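Local coordinates for origin of replication complex subunit 1B (Arabidopsis thaliana, PDB 5HH7), which binds origins of replication as part of the origin recognition complex and reads the histone H3 tail through its PHD finger and BAH domain, at residues L126-K138 with W149-T161. Sequence-based numbering, arbitrary orientation. Where two conformers were deposited one is given.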
loop_
_atom_site.group_PDB
_atom_site.type_symbol
_atom_site.label_atom_id
_atom_site.label_comp_id
_atom_site.label_asym_id
_atom_site.label_seq_id
_atom_site.Cartn_x
_atom_site.Cartn_y
_atom_site.Cartn_z
ATOM N N LEU A 126 7.148 -0.751 1.333
ATOM C CA LEU A 126 6.574 0.588 1.402
ATOM C C LEU A 126 6.520 1.072 2.842
ATOM O O LEU A 126 6.971 2.173 3.159
ATOM C CB LEU A 126 5.164 0.611 0.809
ATOM C CG LEU A 126 4.458 1.960 0.967
ATOM C CD1 LEU A 126 5.178 3.036 0.156
ATOM C CD2 LEU A 126 2.990 1.866 0.571
ATOM N N LEU A 127 5.983 0.229 3.716
ATOM C CA LEU A 127 5.760 0.610 5.103
ATOM C C LEU A 127 7.050 0.697 5.915
ATOM O O LEU A 127 7.054 1.220 7.030
ATOM C CB LEU A 127 4.753 -0.337 5.764
ATOM C CG LEU A 127 3.364 -0.326 5.117
ATOM C CD1 LEU A 127 2.399 -1.293 5.816
ATOM C CD2 LEU A 127 2.778 1.091 5.089
ATOM N N SER A 128 8.145 0.195 5.354
ATOM C CA SER A 128 9.443 0.325 6.004
ATOM C C SER A 128 10.261 1.439 5.352
ATOM O O SER A 128 11.421 1.654 5.700
ATOM C CB SER A 128 10.211 -0.999 5.963
ATOM O OG SER A 128 10.587 -1.325 4.637
ATOM N N GLY A 129 9.647 2.136 4.400
ATOM C CA GLY A 129 10.288 3.253 3.727
ATOM C C GLY A 129 11.316 2.857 2.684
ATOM O O GLY A 129 12.222 3.632 2.369
ATOM N N ASP A 130 11.170 1.655 2.133
ATOM C CA ASP A 130 12.128 1.145 1.157
ATOM C C ASP A 130 11.599 1.190 -0.276
ATOM O O ASP A 130 12.248 0.710 -1.205
ATOM C CB ASP A 130 12.583 -0.261 1.543
ATOM C CG ASP A 130 13.415 -0.266 2.810
ATOM O OD1 ASP A 130 14.286 0.620 2.945
ATOM O OD2 ASP A 130 13.188 -1.138 3.673
ATOM N N LEU A 131 10.412 1.757 -0.444
ATOM C CA LEU A 131 9.933 2.160 -1.762
ATOM C C LEU A 131 8.859 3.222 -1.604
ATOM O O LEU A 131 8.481 3.551 -0.482
ATOM C CB LEU A 131 9.457 0.970 -2.610
ATOM C CG LEU A 131 8.400 -0.024 -2.134
ATOM C CD1 LEU A 131 7.006 0.549 -2.268
ATOM C CD2 LEU A 131 8.522 -1.308 -2.936
ATOM N N TRP A 132 8.381 3.760 -2.721
ATOM C CA TRP A 132 7.459 4.886 -2.694
ATOM C C TRP A 132 6.063 4.470 -3.138
ATOM O O TRP A 132 5.883 3.434 -3.780
ATOM C CB TRP A 132 7.940 6.001 -3.629
ATOM C CG TRP A 132 9.334 6.494 -3.385
ATOM C CD1 TRP A 132 10.494 5.813 -3.606
ATOM C CD2 TRP A 132 9.715 7.793 -2.913
ATOM N NE1 TRP A 132 11.574 6.599 -3.284
ATOM C CE2 TRP A 132 11.123 7.819 -2.855
ATOM C CE3 TRP A 132 9.002 8.934 -2.526
ATOM C CZ2 TRP A 132 11.834 8.939 -2.429
ATOM C CZ3 TRP A 132 9.711 10.049 -2.100
ATOM C CH2 TRP A 132 11.111 10.041 -2.053
ATOM N N ALA A 133 5.085 5.298 -2.795
ATOM C CA ALA A 133 3.735 5.173 -3.326
ATOM C C ALA A 133 3.287 6.556 -3.772
ATOM O O ALA A 133 3.607 7.557 -3.126
ATOM C CB ALA A 133 2.791 4.620 -2.274
ATOM N N ALA A 134 2.559 6.617 -4.881
ATOM C CA ALA A 134 2.118 7.894 -5.424
ATOM C C ALA A 134 0.749 7.791 -6.066
ATOM O O ALA A 134 0.335 6.718 -6.509
ATOM C CB ALA A 134 3.125 8.410 -6.445
ATOM N N ARG A 135 0.049 8.916 -6.107
ATOM C CA ARG A 135 -1.153 9.036 -6.911
ATOM C C ARG A 135 -0.769 9.680 -8.235
ATOM O O ARG A 135 0.023 10.625 -8.271
ATOM C CB ARG A 135 -2.207 9.878 -6.189
ATOM C CG ARG A 135 -3.382 10.287 -7.069
ATOM C CD ARG A 135 -4.628 10.527 -6.237
ATOM N NE ARG A 135 -5.181 9.272 -5.735
ATOM C CZ ARG A 135 -6.111 9.191 -4.790
ATOM N NH1 ARG A 135 -6.591 10.298 -4.230
ATOM N NH2 ARG A 135 -6.557 8.004 -4.397
ATOM N N ILE A 136 -1.314 9.160 -9.327
ATOM C CA ILE A 136 -0.993 9.699 -10.639
ATOM C C ILE A 136 -1.749 10.999 -10.896
ATOM O O ILE A 136 -2.975 11.009 -11.018
ATOM C CB ILE A 136 -1.277 8.685 -11.754
ATOM C CG1 ILE A 136 -0.423 7.429 -11.550
ATOM C CG2 ILE A 136 -0.990 9.309 -13.106
ATOM C CD1 ILE A 136 -0.588 6.382 -12.638
ATOM N N ASP A 137 -1.001 12.093 -10.970
ATOM C CA ASP A 137 -1.579 13.415 -11.171
ATOM C C ASP A 137 -1.732 13.710 -12.659
ATOM O O ASP A 137 -2.775 14.193 -13.103
ATOM C CB ASP A 137 -0.697 14.475 -10.506
ATOM C CG ASP A 137 -1.320 15.853 -10.526
ATOM O OD1 ASP A 137 -2.284 16.080 -9.765
ATOM O OD2 ASP A 137 -0.838 16.711 -11.294
ATOM N N LYS A 138 -0.685 13.419 -13.422
ATOM C CA LYS A 138 -0.704 13.601 -14.871
ATOM C C LYS A 138 -0.001 12.427 -15.544
ATOM O O LYS A 138 0.785 11.726 -14.912
ATOM C CB LYS A 138 0.006 14.899 -15.265
ATOM C CG LYS A 138 -0.573 16.169 -14.658
ATOM C CD LYS A 138 -1.926 16.510 -15.256
ATOM C CE LYS A 138 -2.402 17.872 -14.771
ATOM N NZ LYS A 138 -2.387 17.950 -13.283
ATOM N N TRP A 149 5.849 9.532 -19.136
ATOM C CA TRP A 149 6.101 10.015 -17.785
ATOM C C TRP A 149 4.789 10.175 -17.036
ATOM O O TRP A 149 3.719 10.222 -17.642
ATOM C CB TRP A 149 6.760 11.394 -17.830
ATOM C CG TRP A 149 8.173 11.443 -18.315
ATOM C CD1 TRP A 149 8.610 11.297 -19.602
ATOM C CD2 TRP A 149 9.337 11.703 -17.523
ATOM N NE1 TRP A 149 9.977 11.429 -19.654
ATOM C CE2 TRP A 149 10.447 11.678 -18.391
ATOM C CE3 TRP A 149 9.550 11.940 -16.159
ATOM C CZ2 TRP A 149 11.750 11.884 -17.942
ATOM C CZ3 TRP A 149 10.843 12.143 -15.714
ATOM C CH2 TRP A 149 11.928 12.115 -16.604
ATOM N N ILE A 150 4.878 10.273 -15.714
ATOM C CA ILE A 150 3.751 10.722 -14.908
ATOM C C ILE A 150 4.190 11.865 -14.009
ATOM O O ILE A 150 5.380 12.025 -13.730
ATOM C CB ILE A 150 3.196 9.607 -13.980
ATOM C CG1 ILE A 150 4.273 9.146 -12.991
ATOM C CG2 ILE A 150 2.641 8.440 -14.786
ATOM C CD1 ILE A 150 3.746 8.308 -11.837
ATOM N N ARG A 151 3.238 12.683 -13.578
ATOM C CA ARG A 151 3.476 13.580 -12.459
ATOM C C ARG A 151 2.971 12.863 -11.217
ATOM O O ARG A 151 1.769 12.638 -11.075
ATOM C CB ARG A 151 2.748 14.913 -12.641
ATOM C CG ARG A 151 3.053 15.924 -11.540
ATOM C CD ARG A 151 2.491 17.300 -11.852
ATOM N NE ARG A 151 2.975 18.309 -10.911
ATOM C CZ ARG A 151 2.192 19.042 -10.126
ATOM N NH1 ARG A 151 0.877 18.889 -10.169
ATOM N NH2 ARG A 151 2.724 19.936 -9.304
ATOM N N ALA A 152 3.889 12.485 -10.338
ATOM C CA ALA A 152 3.537 11.733 -9.144
ATOM C C ALA A 152 3.241 12.660 -7.975
ATOM O O ALA A 152 3.978 13.609 -7.735
ATOM C CB ALA A 152 4.661 10.777 -8.779
ATOM N N ARG A 153 2.154 12.381 -7.261
ATOM C CA ARG A 153 1.878 13.051 -5.997
ATOM C C ARG A 153 2.148 12.043 -4.892
ATOM O O ARG A 153 1.415 11.063 -4.741
ATOM C CB ARG A 153 0.431 13.543 -5.930
ATOM C CG ARG A 153 0.137 14.396 -4.697
ATOM C CD ARG A 153 -1.315 14.863 -4.645
ATOM N NE ARG A 153 -1.587 15.627 -3.428
ATOM C CZ ARG A 153 -2.777 16.126 -3.106
ATOM N NH1 ARG A 153 -3.817 15.948 -3.913
ATOM N NH2 ARG A 153 -2.928 16.808 -1.976
ATOM N N TRP A 154 3.211 12.281 -4.128
ATOM C CA TRP A 154 3.728 11.276 -3.204
ATOM C C TRP A 154 2.849 11.030 -1.985
ATOM O O TRP A 154 2.350 11.968 -1.360
ATOM C CB TRP A 154 5.133 11.660 -2.726
ATOM C CG TRP A 154 6.149 11.774 -3.822
ATOM C CD1 TRP A 154 6.828 12.899 -4.194
ATOM C CD2 TRP A 154 6.601 10.727 -4.689
ATOM N NE1 TRP A 154 7.679 12.615 -5.237
ATOM C CE2 TRP A 154 7.560 11.289 -5.559
ATOM C CE3 TRP A 154 6.292 9.370 -4.814
ATOM C CZ2 TRP A 154 8.207 10.541 -6.543
ATOM C CZ3 TRP A 154 6.937 8.630 -5.793
ATOM C CH2 TRP A 154 7.885 9.216 -6.641
ATOM N N TYR A 155 2.673 9.758 -1.646
ATOM C CA TYR A 155 2.171 9.393 -0.335
ATOM C C TYR A 155 3.361 9.392 0.615
ATOM O O TYR A 155 4.521 9.385 0.181
ATOM C CB TYR A 155 1.506 8.012 -0.350
ATOM C CG TYR A 155 0.144 7.978 -1.019
ATOM C CD1 TYR A 155 -0.996 8.391 -0.337
ATOM C CD2 TYR A 155 -0.004 7.518 -2.323
ATOM C CE1 TYR A 155 -2.244 8.361 -0.934
ATOM C CE2 TYR A 155 -1.253 7.484 -2.934
ATOM C CZ TYR A 155 -2.370 7.906 -2.231
ATOM O OH TYR A 155 -3.615 7.876 -2.816
ATOM N N MET A 156 3.074 9.405 1.910
ATOM C CA MET A 156 4.118 9.338 2.921
ATOM C C MET A 156 3.629 8.516 4.108
ATOM O O MET A 156 2.500 8.686 4.565
ATOM C CB MET A 156 4.522 10.746 3.373
ATOM C CG MET A 156 5.524 10.779 4.531
ATOM S SD MET A 156 6.011 12.459 4.999
ATOM C CE MET A 156 7.032 12.922 3.599
ATOM N N ILE A 157 4.473 7.614 4.598
ATOM C CA ILE A 157 4.132 6.837 5.782
ATOM C C ILE A 157 4.315 7.715 7.019
ATOM O O ILE A 157 5.143 8.627 7.017
ATOM C CB ILE A 157 4.975 5.546 5.886
ATOM C CG1 ILE A 157 6.459 5.875 6.035
ATOM C CG2 ILE A 157 4.739 4.660 4.667
ATOM C CD1 ILE A 157 7.337 4.646 6.226
ATOM N N PRO A 158 3.520 7.461 8.071
ATOM C CA PRO A 158 3.552 8.293 9.281
ATOM C C PRO A 158 4.945 8.429 9.895
ATOM O O PRO A 158 5.275 9.506 10.385
ATOM C CB PRO A 158 2.608 7.551 10.236
ATOM C CG PRO A 158 1.626 6.894 9.330
ATOM C CD PRO A 158 2.438 6.460 8.126
ATOM N N GLU A 159 5.745 7.366 9.854
ATOM C CA GLU A 159 7.091 7.397 10.426
ATOM C C GLU A 159 7.966 8.474 9.792
ATOM O O GLU A 159 8.885 8.990 10.427
ATOM C CB GLU A 159 7.785 6.040 10.268
ATOM C CG GLU A 159 7.402 5.002 11.307
ATOM C CD GLU A 159 6.151 4.233 10.934
ATOM O OE1 GLU A 159 5.535 4.556 9.890
ATOM O OE2 GLU A 159 5.785 3.305 11.689
ATOM N N GLU A 160 7.685 8.807 8.533
ATOM C CA GLU A 160 8.531 9.737 7.793
ATOM C C GLU A 160 8.127 11.203 7.942
ATOM O O GLU A 160 8.847 12.097 7.492
ATOM C CB GLU A 160 8.623 9.329 6.320
ATOM C CG GLU A 160 9.417 8.039 6.121
ATOM C CD GLU A 160 9.655 7.711 4.663
ATOM O OE1 GLU A 160 8.998 8.325 3.800
ATOM O OE2 GLU A 160 10.505 6.839 4.384
ATOM N N THR A 161 6.982 11.450 8.575
ATOM C CA THR A 161 6.654 12.800 9.014
ATOM C C THR A 161 7.532 13.087 10.225
ATOM O O THR A 161 7.907 12.164 10.951
ATOM C CB THR A 161 5.171 12.940 9.404
ATOM O OG1 THR A 161 4.918 12.231 10.626
ATOM C CG2 THR A 161 4.273 12.384 8.297
HETATM O O HOH W 1 4.886 2.334 8.093
HETATM O O HOH W 2 5.819 7.031 -0.607
#
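W132 sets CE3 over one face of the W154 ring, 3.6 Å from W154 CE3, with the two planes inclined at 48°, while its CB touches W154 CZ3. Over the opposite face, near the rim, sits the methyl of A152. That methyl also meets A134 CB at 3.7 Å, and such small residues suit a spot where a broad indole lies across the strands. Strands 132-138 and 149-156 run antiparallel as a twisted hairpin of the BAH domain. R135 and R153 form a hydrogen-bonded pair with two backbone bonds, each N to the other's O at 2.9 Å. Further along, D137 and K138 both face R151, a classic beta bulge. D137 N bonds R151 O at 2.8 Å, and R151 N bonds K138 O. In one of its two conformers, with CG anti to the backbone N (chi1 -176°) and an extended chain, R151 runs alongside D137 and brings NH1 to D137 OD2 at 3.0 Å. K138 NZ reaches the same oxygen from the opposite face of the carboxylate at 2.8 Å. Towards the other end, Y155 turns the edge of its ring to the backbone of A133 and A134, its hydroxyl lying over the R135 guanidinium; D31 binds both side chains. Beyond the strands, I157 CD1 packs on L127 O at 3.5 Å, and a water joins that oxygen to E159 OE1. Aromatic and small apolar groups thus pack within the hairpin and I157 joins it to the end of helix 122-127, whereas at the bulge two cations can share one carboxylate oxygen, which should favour an ionised D137.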